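Local coordinates for uncharacterized protein Atu1656 (Agrobacterium tumefaciens, PDB 2OJH), which is of unknown function but belongs to the TolB family and folds as a six-bladed beta-propeller, a scaffold often used for binding partner molecules, at residues A[142-147]-A[178-183]; A[131-136]-A[275-280]; A[263-268]-A[288-293]. All coordinates share one frame; numbering follows the deposited sequence.

Contact 1: A[142-147]-A[178-183]; sequences SFTYCG and PDYSPD
Two torsions set the meeting of Thr144 with Pro178 and Tyr180: in Thr144, OG1 lies anti to the backbone N (chi1 -174°), which leaves CG2 in the crowded position between N and the carbonyl carbon, while Tyr180 holds CG anti to its own carbonyl carbon (chi1 -67°). The setting is the seam between two adjacent blades of a beta-propeller, where the second strand of one sheet lies against the innermost strand of the next. The strands run nearly antiparallel, yet no hydrogen bond passes between them; the blades meet through side chains instead. Thr144 works with both branches. Its CG2 methyl sits 3.4 Å from CE1 of Tyr180, and the two side chains lie alongside one another, running in opposite directions. Its hydroxyl branch meets the proline ring, with OG1 3.3 Å from CB of Pro178, while the polar need of that oxygen is met inside its own blade by the carbonyl of Tyr156. Further along the strand, CG of Pro178 presses on the backbone, 3.6 Å from the carbonyl carbon of Tyr145. The phenol reaches the other way: the Tyr180 ring points an edge at the main chain, its OH 3.5 Å from the carbonyl carbon of Phe143, and that oxygen also touches CB of Ser142. Ile187 and Ile155 pack against the same side chains from strands 186-191 and 152-159. Beyond Tyr180 the chain enters the Ser-Pro-Asp turn that recurs in WD40-like repeats of TolB proteins, and the turn is braced internally. Asp183 OD1 takes the backbone N-H of Arg185, and Ser181 OG donates to Asp183 OD1 over 2.7 Å, meeting the carboxylate from above its plane, 38° out of it.

Contact 2: A[131-136]-A[275-280]; sequences SYWHGW and NSPNWS
One water bridges His134 and Asn275, and it is hydrogen-bonded to the imidazole: the water oxygen lies 2.9 Å from His134 ND1, in the plane of the ring. This is the middle of the six-bladed propeller, where the innermost strand of one blade faces the loop 275-280, which comes from the blade across the central axis. The same water lies 3.4 Å from Asn275 O, a weak bond, and close enough to His134 O that the bond there is too short to be taken at face value. Asn275 O also stands at the edge of the imidazole, 3.6 Å from ND1, without a direct hydrogen bond. The carboxamide of Asn275 is hydrogen-bonded to Gln271, Gly272 and Asn88. Beside the water Pro277 packs directly on the strand, its CG 3.3 Å from His134 O. That carbonyl belongs to a classic beta bulge, in which His134 and Gly135 both face Thr144 of the neighbouring strand. Trp133 carries CG anti to the backbone N (chi1 -169°), and its six-membered ring extends toward the proline. There the rim atom CZ3 of Trp133 meets Pro277 CD in an apolar contact, close to the indole plane, at 3.8 Å.

Contact 3: A[263-268]-A[288-293]; sequences TLFDLF and YVRYFP
Phe265 is the first residue of strand 263-267 to touch Tyr288, and it does so just where a classic beta bulge, Leu264 and Phe265 facing Val251, interrupts the regular pairing within its own sheet. The two aromatic side chains reach toward each other tip to tip, with Phe265 CZ over one face of the tyrosine ring, 3.6 Å from Tyr288 CZ and offset toward the rim. With planes 39° apart and centroids separated by 4.8 Å, the pair is oblique. Asp266, whose CB points away, brings its backbone O near NH1 of Arg290. Leu267 then places CD1 3.6 Å from Tyr288 CD2, and the same methyl lies in plane at the edge of the Phe265 ring and against Arg290 CB. The guanidinium itself is held by partners on both sides of the seam. NE of Arg290 forms a salt bridge with Glu25, whereas NH1 donates to a water 2.9 Å away that also accepts the backbone N-H of Phe268. Phe268 makes the direct polar link: its carbonyl oxygen receives Tyr291 N at 2.9 Å, with an N-H...O angle of 161°. Its side chain carries CG anti to the backbone N (chi1 -176°), and the ring lies beside the chain leaving the partner strand. There Pro293 CD sits over one face, 4.1 Å from the centroid of the Phe268 ring, in a CH-pi contact. Strand 262-267 is the outermost of its four-stranded sheet, and strand 285-291 lies in the next. Because strand 285-291 pairs with N-terminal strand 22-28, this seam flanks the blade built from both chain ends, the "velcro" closure characteristic of beta-propellers.

From the N terminus, strands 22-28 and 33-40 begin the blade that strand 285-291 finishes. Residues 131-136 open contact 2, and 142-147, the next strand of the same sheet, open contact 1. Contact 1 closes at 178-183, one blade later, and so nests inside the much longer loop of contact 2. The chain completes that blade and then the next, 217-267, whose last strand opens contact 3 at 263-268. Only afterwards does 275-280 close contact 2 at the central axis; 288-293 closes contact 3, so these two cross. Contacts 1 and 3, in series and about 25 Å apart between centres, join adjacent blades; contact 2 joins opposite blades across the central axis.

Contact 1: A[142-147]-A[178-183]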
loop_
_atom_site.group_PDB
_atom_site.type_symbol
_atom_site.label_atom_id
_atom_site.label_comp_id
_atom_site.label_asym_id
_atom_site.label_seq_id
_atom_site.Cartn_x
_atom_site.Cartn_y
_atom_site.Cartn_z
ATOM N N SER A 142 5.219 3.563 15.009
ATOM C CA SER A 142 4.564 2.267 14.867
ATOM C C SER A 142 4.265 2.004 13.394
ATOM O O SER A 142 4.297 2.923 12.587
ATOM C CB SER A 142 3.243 2.258 15.640
ATOM O OG SER A 142 3.463 2.371 17.028
ATOM N N PHE A 143 4.024 0.746 13.042
ATOM C CA PHE A 143 3.512 0.447 11.704
ATOM C C PHE A 143 2.432 -0.609 11.763
ATOM O O PHE A 143 2.271 -1.320 12.762
ATOM C CB PHE A 143 4.628 0.056 10.728
ATOM C CG PHE A 143 5.402 -1.197 11.130
ATOM C CD1 PHE A 143 4.912 -2.462 10.837
ATOM C CD2 PHE A 143 6.631 -1.090 11.795
ATOM C CE1 PHE A 143 5.615 -3.619 11.201
ATOM C CE2 PHE A 143 7.339 -2.247 12.164
ATOM C CZ PHE A 143 6.824 -3.507 11.861
ATOM N N THR A 144 1.651 -0.699 10.699
ATOM C CA THR A 144 0.555 -1.638 10.675
ATOM C C THR A 144 0.751 -2.610 9.511
ATOM O O THR A 144 1.431 -2.274 8.516
ATOM C CB THR A 144 -0.789 -0.885 10.604
ATOM O OG1 THR A 144 -1.878 -1.806 10.723
ATOM C CG2 THR A 144 -0.914 -0.103 9.286
ATOM N N TYR A 145 0.139 -3.796 9.599
ATOM C CA TYR A 145 0.391 -4.845 8.607
ATOM C C TYR A 145 -0.652 -5.928 8.602
ATOM O O TYR A 145 -1.477 -6.043 9.537
ATOM C CB TYR A 145 1.780 -5.475 8.817
ATOM C CG TYR A 145 2.089 -6.065 10.193
ATOM C CD1 TYR A 145 2.418 -5.238 11.279
ATOM C CD2 TYR A 145 2.133 -7.446 10.388
ATOM C CE1 TYR A 145 2.707 -5.775 12.526
ATOM C CE2 TYR A 145 2.442 -7.989 11.622
ATOM C CZ TYR A 145 2.733 -7.143 12.699
ATOM O OH TYR A 145 3.073 -7.667 13.937
ATOM N N CYS A 146 -0.636 -6.738 7.547
ATOM C CA CYS A 146 -1.534 -7.899 7.484
ATOM C C CYS A 146 -0.660 -9.049 7.966
ATOM O O CYS A 146 0.492 -9.192 7.504
ATOM C CB CYS A 146 -2.009 -8.172 6.060
ATOM S SG CYS A 146 -3.030 -9.692 5.944
ATOM N N GLY A 147 -1.147 -9.789 8.968
ATOM C CA GLY A 147 -0.478 -10.987 9.433
ATOM C C GLY A 147 -1.372 -12.173 9.183
ATOM O O GLY A 147 -2.570 -12.127 9.510
ATOM N N PRO A 178 -3.980 -2.640 5.687
ATOM C CA PRO A 178 -4.156 -1.550 6.651
ATOM C C PRO A 178 -3.324 -0.311 6.361
ATOM O O PRO A 178 -2.126 -0.422 6.023
ATOM C CB PRO A 178 -3.706 -2.175 7.980
ATOM C CG PRO A 178 -2.766 -3.257 7.599
ATOM C CD PRO A 178 -3.120 -3.721 6.225
ATOM N N ASP A 179 -3.904 0.866 6.566
ATOM C CA ASP A 179 -3.126 2.111 6.391
ATOM C C ASP A 179 -3.742 3.152 7.339
ATOM O O ASP A 179 -4.947 3.175 7.527
ATOM C CB ASP A 179 -3.222 2.536 4.914
ATOM C CG ASP A 179 -2.238 3.628 4.522
ATOM O OD1 ASP A 179 -1.438 4.060 5.367
ATOM O OD2 ASP A 179 -2.259 4.034 3.329
ATOM N N TYR A 180 -2.917 3.974 7.974
ATOM C CA TYR A 180 -3.414 4.926 8.963
ATOM C C TYR A 180 -4.117 6.148 8.379
ATOM O O TYR A 180 -3.740 6.644 7.315
ATOM C CB TYR A 180 -2.256 5.470 9.785
ATOM C CG TYR A 180 -1.578 4.475 10.685
ATOM C CD1 TYR A 180 -0.622 3.588 10.184
ATOM C CD2 TYR A 180 -1.887 4.418 12.040
ATOM C CE1 TYR A 180 0.033 2.683 11.038
ATOM C CE2 TYR A 180 -1.256 3.520 12.880
ATOM C CZ TYR A 180 -0.293 2.656 12.376
ATOM O OH TYR A 180 0.340 1.779 13.245
ATOM N N SER A 181 -5.104 6.670 9.103
ATOM C CA SER A 181 -5.568 8.032 8.855
ATOM C C SER A 181 -4.471 8.995 9.354
ATOM O O SER A 181 -3.735 8.641 10.290
ATOM C CB SER A 181 -6.892 8.298 9.572
ATOM O OG SER A 181 -6.758 8.156 10.979
ATOM N N PRO A 182 -4.349 10.197 8.749
ATOM C CA PRO A 182 -3.271 11.125 9.157
ATOM C C PRO A 182 -3.407 11.682 10.586
ATOM O O PRO A 182 -2.418 12.142 11.152
ATOM C CB PRO A 182 -3.363 12.265 8.135
ATOM C CG PRO A 182 -4.724 12.186 7.563
ATOM C CD PRO A 182 -5.168 10.755 7.654
ATOM N N ASP A 183 -4.603 11.635 11.170
ATOM C CA ASP A 183 -4.757 12.059 12.569
ATOM C C ASP A 183 -4.313 10.965 13.532
ATOM O O ASP A 183 -4.193 11.185 14.739
ATOM C CB ASP A 183 -6.185 12.521 12.861
ATOM C CG ASP A 183 -7.201 11.384 12.871
ATOM O OD1 ASP A 183 -6.839 10.180 12.781
ATOM O OD2 ASP A 183 -8.400 11.724 12.980
#

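Contact 2: A[131-136]-A[275-280]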
loop_
_atom_site.group_PDB
_atom_site.type_symbol
_atom_site.label_atom_id
_atom_site.label_comp_id
_atom_site.label_asym_id
_atom_site.label_seq_id
_atom_site.Cartn_x
_atom_site.Cartn_y
_atom_site.Cartn_z
ATOM N N SER A 131 3.936 -11.947 7.341
ATOM C CA SER A 131 3.461 -10.597 7.640
ATOM C C SER A 131 3.755 -9.622 6.480
ATOM O O SER A 131 4.850 -9.637 5.903
ATOM C CB SER A 131 4.087 -10.103 8.935
ATOM O OG SER A 131 3.791 -10.980 10.011
ATOM N N TYR A 132 2.756 -8.801 6.123
ATOM C CA TYR A 132 2.822 -7.933 4.931
ATOM C C TYR A 132 2.724 -6.454 5.337
ATOM O O TYR A 132 1.689 -6.007 5.802
ATOM C CB TYR A 132 1.706 -8.305 3.956
ATOM C CG TYR A 132 1.762 -9.763 3.565
ATOM C CD1 TYR A 132 2.537 -10.186 2.469
ATOM C CD2 TYR A 132 1.062 -10.727 4.295
ATOM C CE1 TYR A 132 2.584 -11.534 2.098
ATOM C CE2 TYR A 132 1.139 -12.056 3.959
ATOM C CZ TYR A 132 1.897 -12.451 2.853
ATOM O OH TYR A 132 1.939 -13.784 2.517
ATOM N N TRP A 133 3.817 -5.712 5.198
ATOM C CA TRP A 133 3.863 -4.309 5.635
ATOM C C TRP A 133 2.884 -3.405 4.841
ATOM O O TRP A 133 2.855 -3.454 3.601
ATOM C CB TRP A 133 5.276 -3.776 5.516
ATOM C CG TRP A 133 5.379 -2.448 6.218
ATOM C CD1 TRP A 133 5.795 -2.225 7.497
ATOM C CD2 TRP A 133 4.972 -1.169 5.695
ATOM N NE1 TRP A 133 5.725 -0.874 7.788
ATOM C CE2 TRP A 133 5.219 -0.213 6.693
ATOM C CE3 TRP A 133 4.496 -0.735 4.464
ATOM C CZ2 TRP A 133 4.938 1.143 6.506
ATOM C CZ3 TRP A 133 4.193 0.616 4.289
ATOM C CH2 TRP A 133 4.426 1.532 5.297
ATOM N N HIS A 134 2.129 -2.551 5.539
ATOM C CA HIS A 134 1.063 -1.790 4.869
ATOM C C HIS A 134 0.879 -0.304 5.243
ATOM O O HIS A 134 0.314 0.438 4.436
ATOM C CB HIS A 134 -0.255 -2.525 4.921
ATOM C CG HIS A 134 -0.453 -3.483 3.782
ATOM N ND1 HIS A 134 -0.762 -3.071 2.497
ATOM C CD2 HIS A 134 -0.394 -4.839 3.741
ATOM C CE1 HIS A 134 -0.867 -4.134 1.715
ATOM N NE2 HIS A 134 -0.637 -5.216 2.441
ATOM N N GLY A 135 1.401 0.158 6.380
ATOM C CA GLY A 135 1.307 1.607 6.713
ATOM C C GLY A 135 2.185 2.019 7.889
ATOM O O GLY A 135 2.359 1.228 8.832
ATOM N N TRP A 136 2.738 3.235 7.841
ATOM C CA TRP A 136 3.524 3.786 8.945
ATOM C C TRP A 136 2.672 4.777 9.737
ATOM O O TRP A 136 2.000 5.616 9.147
ATOM C CB TRP A 136 4.770 4.515 8.424
ATOM C CG TRP A 136 6.010 4.336 9.263
ATOM C CD1 TRP A 136 6.182 4.672 10.570
ATOM C CD2 TRP A 136 7.256 3.785 8.821
ATOM N NE1 TRP A 136 7.462 4.352 10.980
ATOM C CE2 TRP A 136 8.137 3.801 9.920
ATOM C CE3 TRP A 136 7.709 3.269 7.598
ATOM C CZ2 TRP A 136 9.450 3.332 9.828
ATOM C CZ3 TRP A 136 9.015 2.802 7.506
ATOM C CH2 TRP A 136 9.868 2.833 8.614
ATOM N N ASN A 275 -0.559 -1.103 -4.191
ATOM C CA ASN A 275 -0.672 -1.914 -2.957
ATOM C C ASN A 275 -0.323 -1.128 -1.716
ATOM O O ASN A 275 -0.913 -1.339 -0.644
ATOM C CB ASN A 275 0.207 -3.177 -2.988
ATOM C CG ASN A 275 -0.170 -4.087 -4.083
ATOM O OD1 ASN A 275 0.188 -3.844 -5.238
ATOM N ND2 ASN A 275 -0.929 -5.135 -3.756
ATOM N N SER A 276 0.662 -0.252 -1.851
ATOM C CA SER A 276 1.274 0.409 -0.707
ATOM C C SER A 276 0.898 1.909 -0.650
ATOM O O SER A 276 0.411 2.460 -1.654
ATOM C CB SER A 276 2.784 0.251 -0.783
ATOM O OG SER A 276 3.144 -1.086 -0.479
ATOM N N PRO A 277 1.104 2.564 0.513
ATOM C CA PRO A 277 0.697 3.972 0.657
ATOM C C PRO A 277 1.255 4.849 -0.454
ATOM O O PRO A 277 2.481 4.922 -0.632
ATOM C CB PRO A 277 1.235 4.372 2.021
ATOM C CG PRO A 277 1.344 3.098 2.802
ATOM C CD PRO A 277 1.672 2.017 1.766
ATOM N N ASN A 278 0.364 5.459 -1.248
ATOM C CA ASN A 278 0.814 6.111 -2.505
ATOM C C ASN A 278 0.644 7.653 -2.672
ATOM O O ASN A 278 0.772 8.180 -3.784
ATOM C CB ASN A 278 0.119 5.411 -3.657
ATOM C CG ASN A 278 -1.374 5.497 -3.545
ATOM O OD1 ASN A 278 -1.914 5.627 -2.438
ATOM N ND2 ASN A 278 -2.054 5.471 -4.681
ATOM N N TRP A 279 0.342 8.375 -1.592
ATOM C CA TRP A 279 0.001 9.795 -1.707
ATOM C C TRP A 279 1.263 10.607 -1.669
ATOM O O TRP A 279 2.205 10.301 -0.896
ATOM C CB TRP A 279 -0.906 10.242 -0.541
ATOM C CG TRP A 279 -2.350 9.786 -0.653
ATOM C CD1 TRP A 279 -2.912 8.659 -0.131
ATOM C CD2 TRP A 279 -3.384 10.459 -1.372
ATOM N NE1 TRP A 279 -4.261 8.597 -0.471
ATOM C CE2 TRP A 279 -4.570 9.712 -1.212
ATOM C CE3 TRP A 279 -3.430 11.655 -2.101
ATOM C CZ2 TRP A 279 -5.778 10.105 -1.806
ATOM C CZ3 TRP A 279 -4.634 12.053 -2.672
ATOM C CH2 TRP A 279 -5.777 11.280 -2.530
ATOM N N SER A 280 1.285 11.657 -2.483
ATOM C CA SER A 280 2.225 12.766 -2.294
ATOM C C SER A 280 2.063 13.327 -0.876
ATOM O O SER A 280 0.956 13.304 -0.310
ATOM C CB SER A 280 1.877 13.862 -3.296
ATOM O OG SER A 280 2.611 15.024 -3.012
HETATM O O HOH W 1 -1.170 -0.194 2.557
#

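Contact 3: A[263-268]-A[288-293]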
loop_
_atom_site.group_PDB
_atom_site.type_symbol
_atom_site.label_atom_id
_atom_site.label_comp_id
_atom_site.label_asym_id
_atom_site.label_seq_id
_atom_site.Cartn_x
_atom_site.Cartn_y
_atom_site.Cartn_z
ATOM N N THR A 263 -15.769 7.368 -9.074
ATOM C CA THR A 263 -14.731 6.745 -9.905
ATOM C C THR A 263 -13.860 7.836 -10.488
ATOM O O THR A 263 -14.336 8.708 -11.215
ATOM C CB THR A 263 -15.356 5.897 -11.034
ATOM O OG1 THR A 263 -16.181 4.894 -10.437
ATOM C CG2 THR A 263 -14.285 5.202 -11.860
ATOM N N LEU A 264 -12.583 7.831 -10.137
ATOM C CA LEU A 264 -11.661 8.777 -10.723
ATOM C C LEU A 264 -11.372 8.363 -12.169
ATOM O O LEU A 264 -11.477 9.184 -13.081
ATOM C CB LEU A 264 -10.365 8.842 -9.891
ATOM C CG LEU A 264 -10.604 9.392 -8.494
ATOM C CD1 LEU A 264 -9.228 9.461 -7.733
ATOM C CD2 LEU A 264 -11.289 10.761 -8.493
ATOM N N PHE A 265 -11.008 7.096 -12.399
ATOM C CA PHE A 265 -10.821 6.602 -13.769
ATOM C C PHE A 265 -10.901 5.071 -13.786
ATOM O O PHE A 265 -10.732 4.450 -12.753
ATOM C CB PHE A 265 -9.485 7.088 -14.346
ATOM C CG PHE A 265 -8.330 6.979 -13.384
ATOM C CD1 PHE A 265 -8.035 8.035 -12.529
ATOM C CD2 PHE A 265 -7.538 5.831 -13.341
ATOM C CE1 PHE A 265 -6.958 7.948 -11.635
ATOM C CE2 PHE A 265 -6.454 5.737 -12.461
ATOM C CZ PHE A 265 -6.182 6.798 -11.601
ATOM N N ASP A 266 -11.222 4.497 -14.957
ATOM C CA ASP A 266 -11.041 3.065 -15.215
ATOM C C ASP A 266 -9.563 2.781 -15.434
ATOM O O ASP A 266 -8.803 3.663 -15.847
ATOM C CB ASP A 266 -11.772 2.636 -16.459
ATOM C CG ASP A 266 -13.284 2.770 -16.332
ATOM O OD1 ASP A 266 -13.794 2.829 -15.199
ATOM O OD2 ASP A 266 -13.955 2.816 -17.382
ATOM N N LEU A 267 -9.167 1.542 -15.200
ATOM C CA LEU A 267 -7.763 1.178 -15.293
ATOM C C LEU A 267 -7.608 -0.327 -15.541
ATOM O O LEU A 267 -8.394 -1.148 -15.040
ATOM C CB LEU A 267 -7.031 1.608 -14.026
ATOM C CG LEU A 267 -5.590 1.165 -13.843
ATOM C CD1 LEU A 267 -4.723 2.290 -13.323
ATOM C CD2 LEU A 267 -5.515 -0.007 -12.879
ATOM N N PHE A 268 -6.596 -0.676 -16.327
ATOM C CA PHE A 268 -6.235 -2.064 -16.508
ATOM C C PHE A 268 -5.116 -2.338 -15.523
ATOM O O PHE A 268 -4.032 -1.716 -15.574
ATOM C CB PHE A 268 -5.805 -2.343 -17.941
ATOM C CG PHE A 268 -5.521 -3.792 -18.196
ATOM C CD1 PHE A 268 -6.565 -4.684 -18.417
ATOM C CD2 PHE A 268 -4.224 -4.262 -18.184
ATOM C CE1 PHE A 268 -6.318 -6.019 -18.642
ATOM C CE2 PHE A 268 -3.954 -5.614 -18.403
ATOM C CZ PHE A 268 -5.005 -6.490 -18.634
ATOM N N TYR A 288 0.390 5.698 -8.962
ATOM C CA TYR A 288 -0.235 4.401 -9.262
ATOM C C TYR A 288 0.410 3.808 -10.531
ATOM O O TYR A 288 1.125 4.514 -11.263
ATOM C CB TYR A 288 -1.765 4.548 -9.410
ATOM C CG TYR A 288 -2.167 5.376 -10.609
ATOM C CD1 TYR A 288 -2.139 6.777 -10.557
ATOM C CD2 TYR A 288 -2.554 4.756 -11.815
ATOM C CE1 TYR A 288 -2.473 7.546 -11.688
ATOM C CE2 TYR A 288 -2.883 5.510 -12.939
ATOM C CZ TYR A 288 -2.860 6.901 -12.854
ATOM O OH TYR A 288 -3.156 7.644 -13.952
ATOM N N VAL A 289 0.190 2.515 -10.785
ATOM C CA VAL A 289 0.685 1.888 -12.010
ATOM C C VAL A 289 -0.492 1.395 -12.807
ATOM O O VAL A 289 -1.327 0.674 -12.282
ATOM C CB VAL A 289 1.645 0.696 -11.758
ATOM C CG1 VAL A 289 2.378 0.279 -13.067
ATOM C CG2 VAL A 289 2.682 1.046 -10.657
ATOM N N ARG A 290 -0.533 1.796 -14.073
ATOM C CA ARG A 290 -1.487 1.301 -15.044
ATOM C C ARG A 290 -0.713 0.243 -15.838
ATOM O O ARG A 290 0.474 0.414 -16.118
ATOM C CB ARG A 290 -1.931 2.477 -15.944
ATOM C CG ARG A 290 -2.742 2.134 -17.196
ATOM C CD ARG A 290 -2.863 3.379 -18.137
ATOM N NE ARG A 290 -3.358 4.529 -17.386
ATOM C CZ ARG A 290 -4.642 4.799 -17.188
ATOM N NH1 ARG A 290 -5.587 4.024 -17.720
ATOM N NH2 ARG A 290 -4.991 5.862 -16.467
ATOM N N TYR A 291 -1.382 -0.842 -16.203
ATOM C CA TYR A 291 -0.716 -1.892 -16.956
ATOM C C TYR A 291 -1.284 -2.004 -18.351
ATOM O O TYR A 291 -2.326 -1.434 -18.652
ATOM C CB TYR A 291 -0.779 -3.236 -16.214
ATOM C CG TYR A 291 -0.073 -3.173 -14.893
ATOM C CD1 TYR A 291 1.312 -3.311 -14.828
ATOM C CD2 TYR A 291 -0.779 -2.905 -13.726
ATOM C CE1 TYR A 291 1.984 -3.217 -13.624
ATOM C CE2 TYR A 291 -0.124 -2.803 -12.500
ATOM C CZ TYR A 291 1.254 -2.967 -12.469
ATOM O OH TYR A 291 1.930 -2.875 -11.298
ATOM N N PHE A 292 -0.569 -2.722 -19.207
ATOM C CA PHE A 292 -1.045 -3.017 -20.565
ATOM C C PHE A 292 -1.045 -4.533 -20.714
ATOM O O PHE A 292 -0.139 -5.197 -20.201
ATOM C CB PHE A 292 -0.114 -2.367 -21.592
ATOM C CG PHE A 292 0.099 -0.899 -21.358
ATOM C CD1 PHE A 292 -0.889 0.028 -21.704
ATOM C CD2 PHE A 292 1.266 -0.439 -20.770
ATOM C CE1 PHE A 292 -0.712 1.398 -21.457
ATOM C CE2 PHE A 292 1.456 0.933 -20.537
ATOM C CZ PHE A 292 0.463 1.843 -20.873
ATOM N N PRO A 293 -2.074 -5.100 -21.368
ATOM C CA PRO A 293 -2.110 -6.552 -21.547
ATOM C C PRO A 293 -0.850 -7.145 -22.212
ATOM O O PRO A 293 -0.230 -6.492 -23.058
ATOM C CB PRO A 293 -3.347 -6.778 -22.441
ATOM C CG PRO A 293 -3.773 -5.444 -22.914
ATOM C CD PRO A 293 -3.282 -4.451 -21.908
HETATM O O HOH W 2 -5.802 1.214 -18.442
#